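Local coordinates for 1,3-alpha-isomaltosidase (Kribbella flavida DSM 17836, PDB 5X3I), which hydrolyses the alpha-1,3-glucosidic linkage of the cyclic tetrasaccharide cyclobis-(1-6)-alpha-nigerosyl to give isomaltose, in the intracellular breakdown of this starch-derived sugar, at residues Y211-L222 and F532-Q542; G551-W562 and P653-D661. The protein carries 1 engineered substitution. All coordinates share one frame; numbering follows the deposited sequence.

Contact 1 of 2, residues Y211-L222 and F532-Q542. With SO4 (sulfate ion), chain E.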
loop_
_atom_site.group_PDB
_atom_site.type_symbol
_atom_site.label_atom_id
_atom_site.label_comp_id
_atom_site.label_asym_id
_atom_site.label_seq_id
_atom_site.Cartn_x
_atom_site.Cartn_y
_atom_site.Cartn_z
ATOM N N TYR A 211 5.817 -3.733 7.446
ATOM C CA TYR A 211 7.135 -3.245 7.087
ATOM C C TYR A 211 8.031 -4.376 6.615
ATOM O O TYR A 211 8.601 -5.061 7.378
ATOM C CB TYR A 211 7.762 -2.521 8.257
ATOM C CG TYR A 211 9.193 -2.114 8.060
ATOM C CD1 TYR A 211 9.568 -1.263 7.049
ATOM C CD2 TYR A 211 10.167 -2.594 8.876
ATOM C CE1 TYR A 211 10.885 -0.900 6.877
ATOM C CE2 TYR A 211 11.475 -2.265 8.705
ATOM C CZ TYR A 211 11.828 -1.409 7.704
ATOM O OH TYR A 211 13.105 -1.096 7.593
ATOM N N LYS A 212 8.055 -4.564 5.308
ATOM C CA LYS A 212 8.802 -5.589 4.610
ATOM C C LYS A 212 8.138 -6.979 4.721
ATOM O O LYS A 212 7.257 -7.164 5.496
ATOM C CB LYS A 212 10.269 -5.615 5.042
ATOM C CG LYS A 212 10.917 -4.249 5.151
ATOM C CD LYS A 212 12.420 -4.319 5.120
ATOM C CE LYS A 212 12.951 -4.653 6.481
ATOM N NZ LYS A 212 14.402 -4.717 6.503
ATOM N N ALA A 213 8.613 -7.953 3.975
ATOM C CA ALA A 213 8.118 -9.313 4.099
ATOM C C ALA A 213 6.606 -9.384 3.894
ATOM O O ALA A 213 5.931 -10.110 4.565
ATOM C CB ALA A 213 8.472 -9.892 5.455
ATOM N N GLN A 214 6.074 -8.593 2.992
ATOM C CA GLN A 214 4.619 -8.566 2.772
ATOM C C GLN A 214 4.109 -9.924 2.295
ATOM O O GLN A 214 3.053 -10.384 2.731
ATOM C CB GLN A 214 4.181 -7.490 1.762
ATOM C CG GLN A 214 4.345 -6.050 2.224
ATOM C CD GLN A 214 5.723 -5.529 1.918
ATOM O OE1 GLN A 214 6.479 -6.178 1.208
ATOM N NE2 GLN A 214 6.057 -4.353 2.442
ATOM N N GLY A 215 4.858 -10.549 1.396
ATOM C CA GLY A 215 4.498 -11.842 0.845
ATOM C C GLY A 215 4.476 -12.937 1.903
ATOM O O GLY A 215 3.553 -13.735 1.956
ATOM N N VAL A 216 5.502 -12.951 2.741
ATOM C CA VAL A 216 5.607 -13.897 3.846
ATOM C C VAL A 216 4.380 -13.846 4.752
ATOM O O VAL A 216 3.786 -14.877 5.051
ATOM C CB VAL A 216 6.871 -13.626 4.670
ATOM C CG1 VAL A 216 6.975 -14.589 5.853
ATOM C CG2 VAL A 216 8.108 -13.715 3.782
ATOM N N HIS A 217 3.984 -12.641 5.154
ATOM C CA HIS A 217 2.857 -12.463 6.063
ATOM C C HIS A 217 1.498 -12.491 5.375
ATOM O O HIS A 217 0.463 -12.499 6.036
ATOM C CB HIS A 217 2.997 -11.145 6.813
ATOM C CG HIS A 217 4.175 -11.093 7.728
ATOM N ND1 HIS A 217 4.192 -11.724 8.952
ATOM C CD2 HIS A 217 5.372 -10.477 7.605
ATOM C CE1 HIS A 217 5.354 -11.502 9.542
ATOM N NE2 HIS A 217 6.087 -10.747 8.745
ATOM N N GLY A 218 1.501 -12.481 4.049
ATOM C CA GLY A 218 0.271 -12.377 3.293
ATOM C C GLY A 218 -0.530 -11.115 3.586
ATOM O O GLY A 218 -1.753 -11.170 3.692
ATOM N N ARG A 219 0.145 -9.978 3.733
ATOM C CA ARG A 219 -0.580 -8.736 4.000
ATOM C C ARG A 219 -0.341 -7.708 2.895
ATOM O O ARG A 219 0.492 -7.921 2.016
ATOM C CB ARG A 219 -0.157 -8.178 5.364
ATOM C CG ARG A 219 -0.339 -9.185 6.502
ATOM C CD ARG A 219 0.333 -8.762 7.806
ATOM N NE ARG A 219 0.099 -9.754 8.858
ATOM C CZ ARG A 219 0.728 -9.780 10.029
ATOM N NH1 ARG A 219 1.644 -8.868 10.320
ATOM N NH2 ARG A 219 0.440 -10.727 10.910
ATOM N N THR A 220 -1.046 -6.581 2.951
ATOM C CA THR A 220 -0.869 -5.577 1.915
ATOM C C THR A 220 -1.264 -4.157 2.328
ATOM O O THR A 220 -2.162 -3.953 3.129
ATOM C CB THR A 220 -1.664 -5.981 0.649
ATOM O OG1 THR A 220 -1.479 -5.013 -0.391
ATOM C CG2 THR A 220 -3.150 -6.113 0.966
ATOM N N TYR A 221 -0.605 -3.181 1.713
ATOM C CA TYR A 221 -0.988 -1.783 1.832
ATOM C C TYR A 221 -2.231 -1.443 1.004
ATOM O O TYR A 221 -2.863 -0.421 1.216
ATOM C CB TYR A 221 0.128 -0.855 1.346
ATOM C CG TYR A 221 1.533 -1.060 1.857
ATOM C CD1 TYR A 221 1.994 -0.356 2.949
ATOM C CD2 TYR A 221 2.424 -1.871 1.178
ATOM C CE1 TYR A 221 3.285 -0.480 3.375
ATOM C CE2 TYR A 221 3.718 -2.000 1.589
ATOM C CZ TYR A 221 4.145 -1.309 2.696
ATOM O OH TYR A 221 5.434 -1.435 3.126
ATOM N N LEU A 222 -2.531 -2.267 0.014
ATOM C CA LEU A 222 -3.523 -1.896 -0.984
ATOM C C LEU A 222 -4.460 -3.064 -1.312
ATOM O O LEU A 222 -4.399 -3.614 -2.403
ATOM C CB LEU A 222 -2.827 -1.404 -2.258
ATOM C CG LEU A 222 -3.504 -0.287 -3.070
ATOM C CD1 LEU A 222 -2.607 0.195 -4.237
ATOM C CD2 LEU A 222 -4.895 -0.658 -3.569
ATOM N N PHE A 532 1.266 4.221 -7.952
ATOM C CA PHE A 532 1.432 3.386 -6.776
ATOM C C PHE A 532 2.745 2.631 -6.847
ATOM O O PHE A 532 3.200 2.257 -7.923
ATOM C CB PHE A 532 0.227 2.442 -6.631
ATOM C CG PHE A 532 -1.058 3.185 -6.415
ATOM C CD1 PHE A 532 -1.778 3.674 -7.493
ATOM C CD2 PHE A 532 -1.491 3.487 -5.141
ATOM C CE1 PHE A 532 -2.908 4.409 -7.304
ATOM C CE2 PHE A 532 -2.638 4.228 -4.953
ATOM C CZ PHE A 532 -3.345 4.686 -6.049
ATOM N N TRP A 533 3.376 2.449 -5.697
ATOM C CA TRP A 533 4.545 1.598 -5.632
ATOM C C TRP A 533 4.376 0.569 -4.511
ATOM O O TRP A 533 3.623 0.786 -3.564
ATOM C CB TRP A 533 5.834 2.425 -5.458
ATOM C CG TRP A 533 6.322 2.622 -4.058
ATOM C CD1 TRP A 533 7.307 1.913 -3.425
ATOM C CD2 TRP A 533 5.884 3.615 -3.122
ATOM N NE1 TRP A 533 7.498 2.391 -2.159
ATOM C CE2 TRP A 533 6.644 3.442 -1.947
ATOM C CE3 TRP A 533 4.928 4.639 -3.166
ATOM C CZ2 TRP A 533 6.464 4.242 -0.814
ATOM C CZ3 TRP A 533 4.752 5.433 -2.044
ATOM C CH2 TRP A 533 5.511 5.220 -0.876
ATOM N N ALA A 534 5.101 -0.534 -4.632
ATOM C CA ALA A 534 4.865 -1.735 -3.831
ATOM C C ALA A 534 5.271 -1.613 -2.362
ATOM O O ALA A 534 5.068 -2.544 -1.607
ATOM C CB ALA A 534 5.569 -2.914 -4.455
ATOM N N GLY A 535 5.875 -0.493 -1.972
ATOM C CA GLY A 535 6.202 -0.269 -0.576
ATOM C C GLY A 535 7.575 -0.781 -0.184
ATOM O O GLY A 535 8.456 -0.893 -1.022
ATOM N N ASP A 536 7.751 -1.104 1.093
ATOM C CA ASP A 536 9.085 -1.342 1.649
ATOM C C ASP A 536 9.496 -2.820 1.606
ATOM O O ASP A 536 8.729 -3.684 2.033
ATOM C CB ASP A 536 9.145 -0.843 3.102
ATOM C CG ASP A 536 8.765 0.624 3.248
ATOM O OD1 ASP A 536 8.767 1.353 2.246
ATOM O OD2 ASP A 536 8.493 1.060 4.382
ATOM N N GLU A 537 10.700 -3.111 1.111
ATOM C CA GLU A 537 11.261 -4.466 1.187
ATOM C C GLU A 537 12.787 -4.511 1.300
ATOM O O GLU A 537 13.482 -3.527 1.011
ATOM C CB GLU A 537 10.836 -5.305 -0.022
ATOM C CG GLU A 537 9.637 -6.222 0.229
ATOM C CD GLU A 537 9.996 -7.503 0.992
ATOM O OE1 GLU A 537 10.927 -7.481 1.826
ATOM O OE2 GLU A 537 9.336 -8.532 0.737
ATOM N N ASP A 538 13.306 -5.665 1.722
ATOM C CA ASP A 538 14.751 -5.873 1.736
ATOM C C ASP A 538 15.230 -6.147 0.325
ATOM O O ASP A 538 14.413 -6.355 -0.568
ATOM C CB ASP A 538 15.141 -7.051 2.636
ATOM C CG ASP A 538 14.828 -6.807 4.095
ATOM O OD1 ASP A 538 15.452 -5.910 4.699
ATOM O OD2 ASP A 538 13.966 -7.531 4.637
ATOM N N SER A 539 16.543 -6.260 0.138
ATOM C CA SER A 539 17.027 -6.532 -1.196
ATOM C C SER A 539 17.339 -8.014 -1.268
ATOM O O SER A 539 18.457 -8.422 -0.983
ATOM C CB SER A 539 18.301 -5.719 -1.479
ATOM O OG SER A 539 18.091 -4.308 -1.398
ATOM N N THR A 540 16.415 -8.766 -1.857
ATOM C CA THR A 540 16.452 -10.226 -1.869
ATOM C C THR A 540 15.730 -10.675 -3.100
ATOM O O THR A 540 14.892 -9.946 -3.623
ATOM C CB THR A 540 15.747 -10.903 -0.648
ATOM O OG1 THR A 540 14.348 -10.590 -0.658
ATOM C CG2 THR A 540 16.358 -10.500 0.672
ATOM N N TRP A 541 16.011 -11.892 -3.540
ATOM C CA TRP A 541 15.296 -12.441 -4.677
ATOM C C TRP A 541 13.837 -12.679 -4.312
ATOM O O TRP A 541 12.951 -12.511 -5.143
ATOM C CB TRP A 541 15.959 -13.729 -5.160
ATOM C CG TRP A 541 17.341 -13.484 -5.642
ATOM C CD1 TRP A 541 18.485 -13.541 -4.909
ATOM C CD2 TRP A 541 17.727 -13.099 -6.961
ATOM N NE1 TRP A 541 19.565 -13.231 -5.692
ATOM C CE2 TRP A 541 19.127 -12.960 -6.961
ATOM C CE3 TRP A 541 17.026 -12.870 -8.145
ATOM C CZ2 TRP A 541 19.841 -12.592 -8.098
ATOM C CZ3 TRP A 541 17.738 -12.509 -9.277
ATOM C CH2 TRP A 541 19.131 -12.376 -9.244
ATOM N N GLN A 542 13.595 -13.058 -3.063
ATOM C CA GLN A 542 12.236 -13.311 -2.609
ATOM C C GLN A 542 11.372 -12.048 -2.719
ATOM O O GLN A 542 10.241 -12.107 -3.168
ATOM C CB GLN A 542 12.232 -13.843 -1.168
ATOM C CG GLN A 542 10.837 -14.156 -0.661
ATOM C CD GLN A 542 10.816 -14.755 0.738
ATOM O OE1 GLN A 542 11.566 -14.347 1.618
ATOM N NE2 GLN A 542 9.944 -15.725 0.941
HETATM S S SO4 E . 16.962 -14.401 -1.056
HETATM O O1 SO4 E . 17.743 -13.339 -1.694
HETATM O O2 SO4 E . 15.627 -14.492 -1.624
HETATM O O3 SO4 E . 17.662 -15.661 -1.267
HETATM O O4 SO4 E . 16.871 -14.099 0.368
HETATM O O HOH W 1 7.353 -4.286 -0.858
HETATM O O HOH W 2 6.807 -8.859 -0.020
HETATM O O HOH W 3 6.355 -0.235 5.328
#
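Glu537 OE1 is gripped by two backbone amides, Ala213 N from across the contact at 3.2 Å and Asp538 N from its own segment, which arrive from opposite faces of the carboxylate plane. The bond from Ala213 is nearly straight (176°), yet it meets the oxygen from well above that plane. The other oxygen, Glu537 OE2, accepts a hydrogen bond from a water 2.7 Å away that also donates to Gln214 OE1 and accepts from Gly215 N. Were Glu537 an alanine, the amide of Ala213 would probably lose its acceptor and the water bridge to Gln214 and Gly215 its carboxylate end. Gln214, its chain bent at chi2 (87°), brings NE2 to Asp536 O at 2.8 Å, with the acceptor almost in the amide plane. The backbone of Asp536, the inferred proton donor, is held from its other end too: Asp536 N donates to Tyr221 OH (3.1 Å, 173°), and a water joins that hydroxyl to Asp536 OD2. Further along, Lys212 NZ forms a salt bridge with Asp538 and has a second partner in Ser570, while Leu222 CD1 packs on Phe532 CD2 at 3.6 Å. The contact thus lays the loop around the short helix 214-217 along the segment that leaves barrel strand 531-533 and enters helix 541-556, with strand 562-565 beside Ala534.

Contact 2 of 2, residues G551-W562 and P653-D661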
loop_
_atom_site.group_PDB
_atom_site.type_symbol
_atom_site.label_atom_id
_atom_site.label_comp_id
_atom_site.label_asym_id
_atom_site.label_seq_id
_atom_site.Cartn_x
_atom_site.Cartn_y
_atom_site.Cartn_z
ATOM N N GLY A 551 2.654 -6.211 -8.585
ATOM C CA GLY A 551 2.308 -5.498 -9.806
ATOM C C GLY A 551 1.222 -6.176 -10.623
ATOM O O GLY A 551 0.269 -5.536 -11.041
ATOM N N LEU A 552 1.363 -7.481 -10.831
ATOM C CA LEU A 552 0.394 -8.251 -11.618
ATOM C C LEU A 552 -1.002 -8.278 -11.002
ATOM O O LEU A 552 -1.999 -8.103 -11.694
ATOM C CB LEU A 552 0.898 -9.674 -11.804
ATOM C CG LEU A 552 2.139 -9.729 -12.678
ATOM C CD1 LEU A 552 2.789 -11.080 -12.620
ATOM C CD2 LEU A 552 1.743 -9.361 -14.099
ATOM N N THR A 553 -1.063 -8.504 -9.697
ATOM C CA THR A 553 -2.338 -8.550 -9.007
ATOM C C THR A 553 -2.972 -7.167 -8.966
ATOM O O THR A 553 -4.159 -7.035 -9.244
ATOM C CB THR A 553 -2.203 -9.120 -7.579
ATOM O OG1 THR A 553 -1.088 -8.532 -6.907
ATOM C CG2 THR A 553 -2.000 -10.637 -7.641
ATOM N N ALA A 554 -2.178 -6.137 -8.669
ATOM C CA ALA A 554 -2.691 -4.764 -8.689
ATOM C C ALA A 554 -3.272 -4.408 -10.056
ATOM O O ALA A 554 -4.338 -3.807 -10.154
ATOM C CB ALA A 554 -1.602 -3.767 -8.300
ATOM N N ALA A 555 -2.561 -4.789 -11.108
ATOM C CA ALA A 555 -3.021 -4.524 -12.469
ATOM C C ALA A 555 -4.342 -5.232 -12.778
ATOM O O ALA A 555 -5.205 -4.679 -13.439
ATOM C CB ALA A 555 -1.967 -4.944 -13.464
ATOM N N SER A 556 -4.488 -6.466 -12.300
ATOM C CA SER A 556 -5.730 -7.209 -12.527
ATOM C C SER A 556 -6.928 -6.499 -11.908
ATOM O O SER A 556 -8.064 -6.747 -12.286
ATOM C CB SER A 556 -5.626 -8.625 -11.972
ATOM O OG SER A 556 -4.608 -9.357 -12.609
ATOM N N CYS A 557 -6.655 -5.646 -10.928
ATOM C CA CYS A 557 -7.667 -4.855 -10.240
ATOM C C CYS A 557 -7.799 -3.407 -10.730
ATOM O O CYS A 557 -8.555 -2.623 -10.158
ATOM C CB CYS A 557 -7.387 -4.901 -8.736
ATOM S SG CYS A 557 -7.362 -6.633 -8.118
ATOM N N GLY A 558 -7.038 -3.046 -11.765
ATOM C CA GLY A 558 -7.171 -1.736 -12.372
ATOM C C GLY A 558 -6.156 -0.691 -11.927
ATOM O O GLY A 558 -6.324 0.496 -12.219
ATOM N N ILE A 559 -5.092 -1.130 -11.260
ATOM C CA ILE A 559 -4.044 -0.208 -10.875
ATOM C C ILE A 559 -3.061 -0.206 -12.044
ATOM O O ILE A 559 -2.329 -1.168 -12.272
ATOM C CB ILE A 559 -3.329 -0.618 -9.575
ATOM C CG1 ILE A 559 -4.297 -0.666 -8.383
ATOM C CG2 ILE A 559 -2.136 0.319 -9.294
ATOM C CD1 ILE A 559 -4.932 0.638 -8.012
ATOM N N VAL A 560 -3.048 0.908 -12.758
ATOM C CA VAL A 560 -2.337 1.012 -14.032
ATOM C C VAL A 560 -0.881 1.413 -13.818
ATOM O O VAL A 560 0.034 0.716 -14.249
ATOM C CB VAL A 560 -3.015 1.992 -14.991
ATOM C CG1 VAL A 560 -2.214 2.107 -16.284
ATOM C CG2 VAL A 560 -4.431 1.511 -15.307
ATOM N N TYR A 561 -0.666 2.567 -13.205
ATOM C CA TYR A 561 0.687 3.020 -13.044
ATOM C C TYR A 561 1.251 2.519 -11.723
ATOM O O TYR A 561 1.026 3.086 -10.659
ATOM C CB TYR A 561 0.718 4.546 -13.076
ATOM C CG TYR A 561 0.100 5.164 -14.311
ATOM C CD1 TYR A 561 -1.263 5.445 -14.371
ATOM C CD2 TYR A 561 0.886 5.483 -15.409
ATOM C CE1 TYR A 561 -1.815 6.008 -15.488
ATOM C CE2 TYR A 561 0.345 6.043 -16.526
ATOM C CZ TYR A 561 -1.001 6.311 -16.569
ATOM O OH TYR A 561 -1.520 6.881 -17.689
ATOM N N TRP A 562 2.122 1.540 -11.845
ATOM C CA TRP A 562 2.632 0.810 -10.706
ATOM C C TRP A 562 4.110 0.549 -10.884
ATOM O O TRP A 562 4.579 0.274 -11.983
ATOM C CB TRP A 562 1.875 -0.511 -10.521
ATOM C CG TRP A 562 2.463 -1.399 -9.467
ATOM C CD1 TRP A 562 2.048 -1.525 -8.178
ATOM C CD2 TRP A 562 3.589 -2.263 -9.612
ATOM N NE1 TRP A 562 2.836 -2.433 -7.511
ATOM C CE2 TRP A 562 3.794 -2.896 -8.371
ATOM C CE3 TRP A 562 4.432 -2.582 -10.677
ATOM C CZ2 TRP A 562 4.812 -3.813 -8.164
ATOM C CZ3 TRP A 562 5.443 -3.499 -10.467
ATOM C CH2 TRP A 562 5.622 -4.099 -9.217
ATOM N N PRO A 653 -5.166 -4.619 -19.066
ATOM C CA PRO A 653 -4.077 -4.100 -18.225
ATOM C C PRO A 653 -2.766 -3.775 -18.941
ATOM O O PRO A 653 -2.458 -4.345 -19.980
ATOM C CB PRO A 653 -3.853 -5.231 -17.221
ATOM C CG PRO A 653 -5.216 -5.837 -17.067
ATOM C CD PRO A 653 -5.775 -5.824 -18.474
ATOM N N LEU A 654 -2.012 -2.854 -18.356
ATOM C CA LEU A 654 -0.694 -2.486 -18.862
ATOM C C LEU A 654 0.363 -3.515 -18.485
ATOM O O LEU A 654 1.116 -3.968 -19.334
ATOM C CB LEU A 654 -0.296 -1.102 -18.346
ATOM C CG LEU A 654 1.061 -0.567 -18.798
ATOM C CD1 LEU A 654 1.173 -0.625 -20.324
ATOM C CD2 LEU A 654 1.266 0.868 -18.271
ATOM N N MET A 655 0.408 -3.908 -17.215
ATOM C CA MET A 655 1.266 -5.010 -16.832
ATOM C C MET A 655 0.316 -6.206 -16.694
ATOM O O MET A 655 -0.355 -6.373 -15.679
ATOM C CB MET A 655 1.997 -4.668 -15.523
ATOM C CG MET A 655 3.009 -5.675 -15.012
ATOM S SD MET A 655 3.753 -5.103 -13.470
ATOM C CE MET A 655 5.019 -6.325 -13.208
ATOM N N ARG A 656 0.335 -7.081 -17.695
ATOM C CA ARG A 656 -0.836 -7.912 -17.972
ATOM C C ARG A 656 -0.589 -9.401 -17.831
ATOM O O ARG A 656 0.108 -9.995 -18.656
ATOM C CB ARG A 656 -1.372 -7.613 -19.380
ATOM C CG ARG A 656 -2.706 -8.289 -19.712
ATOM C CD ARG A 656 -3.085 -8.073 -21.173
ATOM N NE ARG A 656 -3.024 -6.665 -21.550
ATOM C CZ ARG A 656 -3.127 -6.219 -22.799
ATOM N NH1 ARG A 656 -3.303 -7.068 -23.801
ATOM N NH2 ARG A 656 -3.052 -4.919 -23.050
ATOM N N PRO A 657 -1.178 -10.012 -16.790
ATOM C CA PRO A 657 -1.168 -11.471 -16.663
ATOM C C PRO A 657 -1.720 -12.105 -17.934
ATOM O O PRO A 657 -2.615 -11.547 -18.549
ATOM C CB PRO A 657 -2.092 -11.727 -15.466
ATOM C CG PRO A 657 -2.026 -10.488 -14.668
ATOM C CD PRO A 657 -1.891 -9.372 -15.673
ATOM N N LEU A 658 -1.183 -13.245 -18.325
ATOM C CA LEU A 658 -1.581 -13.863 -19.580
ATOM C C LEU A 658 -3.042 -14.318 -19.620
ATOM O O LEU A 658 -3.575 -14.551 -20.697
ATOM C CB LEU A 658 -0.667 -15.045 -19.898
ATOM C CG LEU A 658 0.600 -14.720 -20.690
ATOM C CD1 LEU A 658 1.553 -13.890 -19.866
ATOM C CD2 LEU A 658 1.280 -15.994 -21.153
ATOM N N PHE A 659 -3.705 -14.420 -18.471
ATOM C CA PHE A 659 -5.074 -14.939 -18.487
ATOM C C PHE A 659 -6.057 -13.946 -19.104
ATOM O O PHE A 659 -7.169 -14.316 -19.455
ATOM C CB PHE A 659 -5.528 -15.372 -17.083
ATOM C CG PHE A 659 -5.885 -14.242 -16.145
ATOM C CD1 PHE A 659 -7.154 -13.697 -16.137
ATOM C CD2 PHE A 659 -4.971 -13.787 -15.218
ATOM C CE1 PHE A 659 -7.485 -12.683 -15.261
ATOM C CE2 PHE A 659 -5.301 -12.775 -14.340
ATOM C CZ PHE A 659 -6.559 -12.227 -14.361
ATOM N N PHE A 660 -5.641 -12.695 -19.273
ATOM C CA PHE A 660 -6.516 -11.710 -19.899
ATOM C C PHE A 660 -6.718 -11.994 -21.374
ATOM O O PHE A 660 -7.830 -11.923 -21.888
ATOM C CB PHE A 660 -5.963 -10.290 -19.720
ATOM C CG PHE A 660 -6.293 -9.686 -18.388
ATOM C CD1 PHE A 660 -7.424 -8.914 -18.231
ATOM C CD2 PHE A 660 -5.493 -9.924 -17.292
ATOM C CE1 PHE A 660 -7.738 -8.376 -17.008
ATOM C CE2 PHE A 660 -5.803 -9.392 -16.061
ATOM C CZ PHE A 660 -6.923 -8.615 -15.917
ATOM N N ASP A 661 -5.651 -12.360 -22.058
ATOM C CA ASP A 661 -5.729 -12.639 -23.473
ATOM C C ASP A 661 -5.821 -14.129 -23.786
ATOM O O ASP A 661 -6.138 -14.489 -24.866
ATOM C CB ASP A 661 -4.553 -12.032 -24.226
ATOM C CG ASP A 661 -4.496 -10.520 -24.118
ATOM O OD1 ASP A 661 -5.496 -9.880 -24.287
ATOM O OD2 ASP A 661 -3.435 -10.014 -23.847
HETATM O O HOH W 4 -0.175 -2.000 -14.879
#
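The 653-661 backbone passes beside the last turns of helix 541-556 and the loop after it, its CA atoms coming to 5.9 Å between Ala555 and Pro653 and to 6.2 Å between Leu552 and Pro657. Met655 is central: with CG anti to the backbone N (chi1 -176°) and the rest of the chain fully stretched, the side chain carries SD to Trp562, 3.8 Å from CZ3. This Met-aromatic contact is oblique, the sulfur lying 48° off the normal of the six-membered ring. Gly551 CA covers one face of the same indole, whose NE1 is hydrogen-bonded to Glu191. Along the helix, Leu552 CD2 touches both Met655 CG and Pro657 CD at 4.0 Å, the leucine and proline side chains running alongside one another and pointing opposite ways. Ala555 CB sits against the Met655 carbonyl and packs near Pro653. Ser556 OG is tied back to Leu552 O (3.0 Å), opposite the face used by Ser556 N, and lies at the edge of the Phe660 ring, whose two faces carry Phe659 and Pro653. A water spans the two backbones, donating to Val560 O and accepting from Met655 N at 3.1 Å. Gly558, with positive phi, closes the helix in a Schellman motif. The contact is mostly apolar and buried, bridged by one water, and joins the TIM barrel of this family 31 enzyme to its C-terminal beta domain.

In the fold
Helix 541-556 connects the two contacts: contact 1 includes its first residues, contact 2 its last turns, and their centres lie 18 Å apart. They also touch at and just beside the neighbouring parallel strands 531-533 and 562-565, where Phe532 N and Tyr561 O are 2.9 Å apart, a probable hydrogen bond. Contact 1 belongs to the active site: its Asp536 side chain is about 8 Å from that of Ala471, the engineered replacement at the inferred nucleophile position, and is hydrogen-bonded to a glycerol, probably from the crystallisation liquor, while the Tyr221 side chain comes within about 3 Å of that of Glu474, an active-site residue by similarity. Contact 1 joins the barrel to the galactose mutarotase-like N-terminal domain, contact 2 to the C-terminal domain.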